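Local coordinates for protein tRNA-5-methyluridine(54) 2-sulfurtransferase (Pyrococcus horikoshii, PDB 3VRH) that catalyses the ATP-dependent 2-thiolation of 5-methyluridine 54 in the T loop of tRNAs, a modification that stabilises them against heat, at residues W171-L183 / V250-P262. Numbering follows the deposited sequence.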
loop_
_atom_site.group_PDB
_atom_site.type_symbol
_atom_site.label_atom_id
_atom_site.label_comp_id
_atom_site.label_asym_id
_atom_site.label_seq_id
_atom_site.Cartn_x
_atom_site.Cartn_y
_atom_site.Cartn_z
ATOM N N TRP A 171 0.754 8.629 -1.473
ATOM C CA TRP A 171 1.178 8.843 -2.855
ATOM C C TRP A 171 2.357 9.829 -3.002
ATOM O O TRP A 171 2.318 10.761 -3.802
ATOM C CB TRP A 171 -0.026 9.177 -3.749
ATOM C CG TRP A 171 -0.911 7.963 -3.864
ATOM C CD1 TRP A 171 -2.044 7.683 -3.142
ATOM C CD2 TRP A 171 -0.667 6.822 -4.690
ATOM N NE1 TRP A 171 -2.534 6.437 -3.491
ATOM C CE2 TRP A 171 -1.711 5.896 -4.448
ATOM C CE3 TRP A 171 0.333 6.493 -5.615
ATOM C CZ2 TRP A 171 -1.782 4.672 -5.104
ATOM C CZ3 TRP A 171 0.266 5.272 -6.258
ATOM C CH2 TRP A 171 -0.790 4.377 -6.004
ATOM N N ASN A 172 3.394 9.613 -2.196
ATOM C CA ASN A 172 4.652 10.340 -2.336
ATOM C C ASN A 172 5.475 9.707 -3.444
ATOM O O ASN A 172 6.419 8.960 -3.174
ATOM C CB ASN A 172 5.473 10.251 -1.055
ATOM C CG ASN A 172 4.865 11.008 0.083
ATOM O OD1 ASN A 172 4.267 12.064 -0.108
ATOM N ND2 ASN A 172 5.013 10.473 1.293
ATOM N N THR A 173 5.122 10.002 -4.686
ATOM C CA THR A 173 5.717 9.316 -5.814
ATOM C C THR A 173 7.172 9.721 -6.007
ATOM O O THR A 173 7.964 8.948 -6.559
ATOM C CB THR A 173 4.915 9.564 -7.091
ATOM O OG1 THR A 173 4.756 10.972 -7.277
ATOM C CG2 THR A 173 3.534 8.925 -6.957
ATOM N N GLU A 174 7.524 10.920 -5.541
ATOM C CA GLU A 174 8.916 11.362 -5.601
ATOM C C GLU A 174 9.798 10.486 -4.729
ATOM O O GLU A 174 10.779 9.919 -5.203
ATOM C CB GLU A 174 9.049 12.837 -5.217
ATOM C CG GLU A 174 8.826 13.767 -6.407
ATOM C CD GLU A 174 9.343 15.177 -6.177
ATOM O OE1 GLU A 174 9.974 15.422 -5.119
ATOM O OE2 GLU A 174 9.114 16.038 -7.062
ATOM N N TYR A 175 9.430 10.361 -3.462
ATOM C CA TYR A 175 10.095 9.417 -2.577
ATOM C C TYR A 175 10.141 8.009 -3.168
ATOM O O TYR A 175 11.146 7.321 -3.052
ATOM C CB TYR A 175 9.389 9.368 -1.231
ATOM C CG TYR A 175 9.744 10.508 -0.316
ATOM C CD1 TYR A 175 10.780 11.379 -0.626
ATOM C CD2 TYR A 175 9.056 10.701 0.881
ATOM C CE1 TYR A 175 11.110 12.420 0.220
ATOM C CE2 TYR A 175 9.375 11.740 1.730
ATOM C CZ TYR A 175 10.401 12.595 1.396
ATOM O OH TYR A 175 10.715 13.628 2.247
ATOM N N LEU A 176 9.050 7.595 -3.806
ATOM C CA LEU A 176 8.924 6.241 -4.346
ATOM C C LEU A 176 9.900 5.962 -5.484
ATOM O O LEU A 176 10.211 4.800 -5.779
ATOM C CB LEU A 176 7.489 5.970 -4.833
ATOM C CG LEU A 176 6.413 5.822 -3.753
ATOM C CD1 LEU A 176 5.036 5.748 -4.395
ATOM C CD2 LEU A 176 6.685 4.607 -2.888
ATOM N N ALA A 177 10.361 7.019 -6.145
ATOM C CA ALA A 177 11.309 6.838 -7.234
ATOM C C ALA A 177 12.692 6.525 -6.675
ATOM O O ALA A 177 13.525 5.926 -7.350
ATOM C CB ALA A 177 11.350 8.071 -8.118
ATOM N N LYS A 178 12.912 6.903 -5.421
ATOM C CA LYS A 178 14.252 6.899 -4.837
ATOM C C LYS A 178 14.505 5.830 -3.755
ATOM O O LYS A 178 15.343 6.014 -2.876
ATOM C CB LYS A 178 14.588 8.304 -4.312
ATOM C CG LYS A 178 15.047 9.267 -5.409
ATOM C CD LYS A 178 15.058 10.732 -4.948
ATOM C CE LYS A 178 13.691 11.412 -5.146
ATOM N NZ LYS A 178 13.687 12.860 -4.745
ATOM N N GLY A 179 13.799 4.707 -3.835
ATOM C CA GLY A 179 13.981 3.626 -2.883
ATOM C C GLY A 179 14.997 2.600 -3.355
ATOM O O GLY A 179 15.743 2.839 -4.312
ATOM N N GLY A 180 15.024 1.448 -2.690
ATOM C CA GLY A 180 15.961 0.397 -3.042
ATOM C C GLY A 180 17.241 0.507 -2.237
ATOM O O GLY A 180 17.419 1.454 -1.477
ATOM N N PRO A 181 18.146 -0.463 -2.411
ATOM C CA PRO A 181 19.325 -0.631 -1.550
ATOM C C PRO A 181 20.479 0.312 -1.866
ATOM O O PRO A 181 21.471 0.328 -1.115
ATOM C CB PRO A 181 19.752 -2.078 -1.819
ATOM C CG PRO A 181 19.310 -2.341 -3.237
ATOM C CD PRO A 181 18.077 -1.480 -3.480
ATOM N N ILE A 182 20.374 1.083 -2.942
ATOM C CA ILE A 182 21.502 1.926 -3.354
ATOM C C ILE A 182 21.113 3.239 -4.031
ATOM O O ILE A 182 20.229 3.279 -4.888
ATOM C CB ILE A 182 22.506 1.151 -4.253
ATOM C CG1 ILE A 182 23.705 2.047 -4.622
ATOM C CG2 ILE A 182 21.795 0.571 -5.487
ATOM C CD1 ILE A 182 24.814 1.322 -5.315
ATOM N N LEU A 183 21.761 4.315 -3.605
ATOM C CA LEU A 183 21.662 5.605 -4.267
ATOM C C LEU A 183 23.065 5.962 -4.759
ATOM O O LEU A 183 23.922 6.377 -3.972
ATOM C CB LEU A 183 21.130 6.669 -3.303
ATOM C CG LEU A 183 19.761 6.411 -2.647
ATOM C CD1 LEU A 183 19.592 7.246 -1.385
ATOM C CD2 LEU A 183 18.591 6.681 -3.596
ATOM N N VAL A 250 8.368 -5.913 -1.450
ATOM C CA VAL A 250 9.585 -5.175 -1.801
ATOM C C VAL A 250 10.121 -5.628 -3.153
ATOM O O VAL A 250 10.559 -4.817 -3.956
ATOM C CB VAL A 250 10.675 -5.315 -0.720
ATOM C CG1 VAL A 250 12.014 -4.789 -1.227
ATOM C CG2 VAL A 250 10.248 -4.594 0.563
ATOM N N ARG A 251 10.079 -6.934 -3.394
ATOM C CA ARG A 251 10.514 -7.498 -4.668
ATOM C C ARG A 251 9.689 -6.901 -5.798
ATOM O O ARG A 251 10.232 -6.421 -6.800
ATOM C CB ARG A 251 10.375 -9.023 -4.632
ATOM C CG ARG A 251 10.628 -9.751 -5.959
ATOM C CD ARG A 251 10.286 -11.261 -5.824
ATOM N NE ARG A 251 10.455 -11.987 -7.077
ATOM C CZ ARG A 251 9.994 -13.218 -7.315
ATOM N NH1 ARG A 251 10.207 -13.785 -8.501
ATOM N NH2 ARG A 251 9.312 -13.884 -6.383
ATOM N N GLY A 252 8.374 -6.885 -5.620
ATOM C CA GLY A 252 7.520 -6.296 -6.631
ATOM C C GLY A 252 7.894 -4.844 -6.844
ATOM O O GLY A 252 7.945 -4.370 -7.967
ATOM N N TYR A 253 8.169 -4.137 -5.757
ATOM C CA TYR A 253 8.509 -2.719 -5.838
ATOM C C TYR A 253 9.764 -2.445 -6.675
ATOM O O TYR A 253 9.808 -1.476 -7.452
ATOM C CB TYR A 253 8.706 -2.116 -4.441
ATOM C CG TYR A 253 9.395 -0.770 -4.500
ATOM C CD1 TYR A 253 8.737 0.341 -5.003
ATOM C CD2 TYR A 253 10.706 -0.621 -4.072
ATOM C CE1 TYR A 253 9.359 1.568 -5.078
ATOM C CE2 TYR A 253 11.331 0.595 -4.125
ATOM C CZ TYR A 253 10.659 1.688 -4.629
ATOM O OH TYR A 253 11.299 2.907 -4.689
ATOM N N LEU A 254 10.789 -3.271 -6.466
ATOM C CA LEU A 254 12.058 -3.110 -7.158
ATOM C C LEU A 254 11.861 -3.214 -8.659
ATOM O O LEU A 254 12.489 -2.490 -9.431
ATOM C CB LEU A 254 13.069 -4.162 -6.676
ATOM C CG LEU A 254 13.618 -3.891 -5.269
ATOM C CD1 LEU A 254 14.809 -4.771 -4.987
ATOM C CD2 LEU A 254 14.003 -2.419 -5.117
ATOM N N LYS A 255 10.951 -4.099 -9.052
ATOM C CA LYS A 255 10.645 -4.349 -10.457
ATOM C C LYS A 255 9.860 -3.214 -11.119
ATOM O O LYS A 255 9.939 -3.020 -12.331
ATOM C CB LYS A 255 9.912 -5.689 -10.597
ATOM C CG LYS A 255 10.703 -6.863 -9.989
ATOM C CD LYS A 255 10.043 -8.231 -10.186
ATOM C CE LYS A 255 10.469 -8.869 -11.505
ATOM N NZ LYS A 255 10.006 -8.053 -12.681
ATOM N N LYS A 256 9.125 -2.448 -10.318
ATOM C CA LYS A 256 8.205 -1.445 -10.860
ATOM C C LYS A 256 8.659 -0.034 -10.564
ATOM O O LYS A 256 8.029 0.920 -11.017
ATOM C CB LYS A 256 6.797 -1.632 -10.286
ATOM C CG LYS A 256 6.155 -2.976 -10.570
ATOM C CD LYS A 256 6.225 -3.308 -12.053
ATOM C CE LYS A 256 5.313 -4.466 -12.401
ATOM N NZ LYS A 256 5.376 -4.697 -13.859
ATOM N N LYS A 257 9.729 0.078 -9.775
ATOM C CA LYS A 257 10.278 1.346 -9.297
ATOM C C LYS A 257 10.391 2.386 -10.413
ATOM O O LYS A 257 10.157 3.585 -10.213
ATOM C CB LYS A 257 11.667 1.079 -8.692
ATOM C CG LYS A 257 12.317 2.254 -8.014
ATOM C CD LYS A 257 13.455 1.786 -7.085
ATOM C CE LYS A 257 14.787 1.651 -7.824
ATOM N NZ LYS A 257 15.210 2.983 -8.339
ATOM N N LYS A 258 10.743 1.898 -11.593
ATOM C CA LYS A 258 10.942 2.716 -12.780
ATOM C C LYS A 258 9.766 3.646 -13.106
ATOM O O LYS A 258 9.956 4.726 -13.668
ATOM C CB LYS A 258 11.210 1.782 -13.960
ATOM C CG LYS A 258 11.761 0.405 -13.535
ATOM C CD LYS A 258 12.691 -0.181 -14.605
ATOM C CE LYS A 258 13.913 0.721 -14.842
ATOM N NZ LYS A 258 14.776 0.296 -15.993
ATOM N N LEU A 259 8.556 3.219 -12.745
ATOM C CA LEU A 259 7.327 3.939 -13.096
ATOM C C LEU A 259 7.191 5.266 -12.378
ATOM O O LEU A 259 6.385 6.106 -12.769
ATOM C CB LEU A 259 6.085 3.075 -12.814
ATOM C CG LEU A 259 5.914 1.795 -13.646
ATOM C CD1 LEU A 259 4.820 0.886 -13.080
ATOM C CD2 LEU A 259 5.638 2.128 -15.112
ATOM N N PHE A 260 7.966 5.450 -11.317
ATOM C CA PHE A 260 7.884 6.683 -10.551
ATOM C C PHE A 260 8.956 7.667 -10.984
ATOM O O PHE A 260 8.988 8.802 -10.520
ATOM C CB PHE A 260 7.967 6.386 -9.048
ATOM C CG PHE A 260 6.907 5.440 -8.574
ATOM C CD1 PHE A 260 7.211 4.114 -8.299
ATOM C CD2 PHE A 260 5.593 5.865 -8.448
ATOM C CE1 PHE A 260 6.216 3.232 -7.883
ATOM C CE2 PHE A 260 4.597 4.993 -8.046
ATOM C CZ PHE A 260 4.903 3.677 -7.757
ATOM N N GLU A 261 9.817 7.227 -11.895
ATOM C CA GLU A 261 10.996 8.010 -12.289
ATOM C C GLU A 261 10.763 9.365 -12.991
ATOM O O GLU A 261 11.615 10.255 -12.888
ATOM C CB GLU A 261 12.020 7.137 -13.037
ATOM C CG GLU A 261 12.594 6.029 -12.145
ATOM C CD GLU A 261 13.765 5.267 -12.761
ATOM O OE1 GLU A 261 14.152 5.585 -13.911
ATOM O OE2 GLU A 261 14.295 4.348 -12.084
ATOM N N PRO A 262 9.631 9.532 -13.708
ATOM C CA PRO A 262 9.316 10.904 -14.125
ATOM C C PRO A 262 8.448 11.634 -13.095
ATOM O O PRO A 262 8.777 11.641 -11.904
ATOM C CB PRO A 262 8.529 10.695 -15.419
ATOM C CG PRO A 262 7.825 9.406 -15.199
ATOM C CD PRO A 262 8.798 8.545 -14.423
#
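Phe260 lays its ring against the short, weakly bonded helical turn at about 173-177. CB lies 3.6 Å from Thr173 O and close to the methyl of Ala177, a residue small enough to let the two backbones approach. With CG anti to the carbonyl carbon (chi1 -57°), the ring turns one face to Leu176, whose CB sits over CG and CD1, 4.0 Å from the ring centroid, in a CH-pi contact. CD2 meets CB and CG2 of Thr173; farther out, CE2 (3.8 Å) and the tip CZ meet Leu176 CD1. Cutting Phe260 back to an alanine is likely to leave Leu176 without its flat partner and open a gap beside Thr173.

Tyr253 supplies the polar link: its OH donates to Leu176 O, in the ring plane, at 2.4 Å, a doubtfully short length. Gly179 N gives Tyr253 OH a weak bond (3.2 Å, 126° at the hydrogen). A side chain on Gly179 would run into that hydroxyl. Lys257 CD lies 3.7 Å from Gly179 O; bends at chi3 and chi4 bring NZ within 3.5 Å of Ala177 O.

The contact thus joins helix 245-256 and the following 3-10 segment 257-260 to the connection between helix 157-169 and edge strand 182-183 of the PP-loop domain, with Tyr253 also touching Leu164 and Lys256 of the second subunit packing on Thr173.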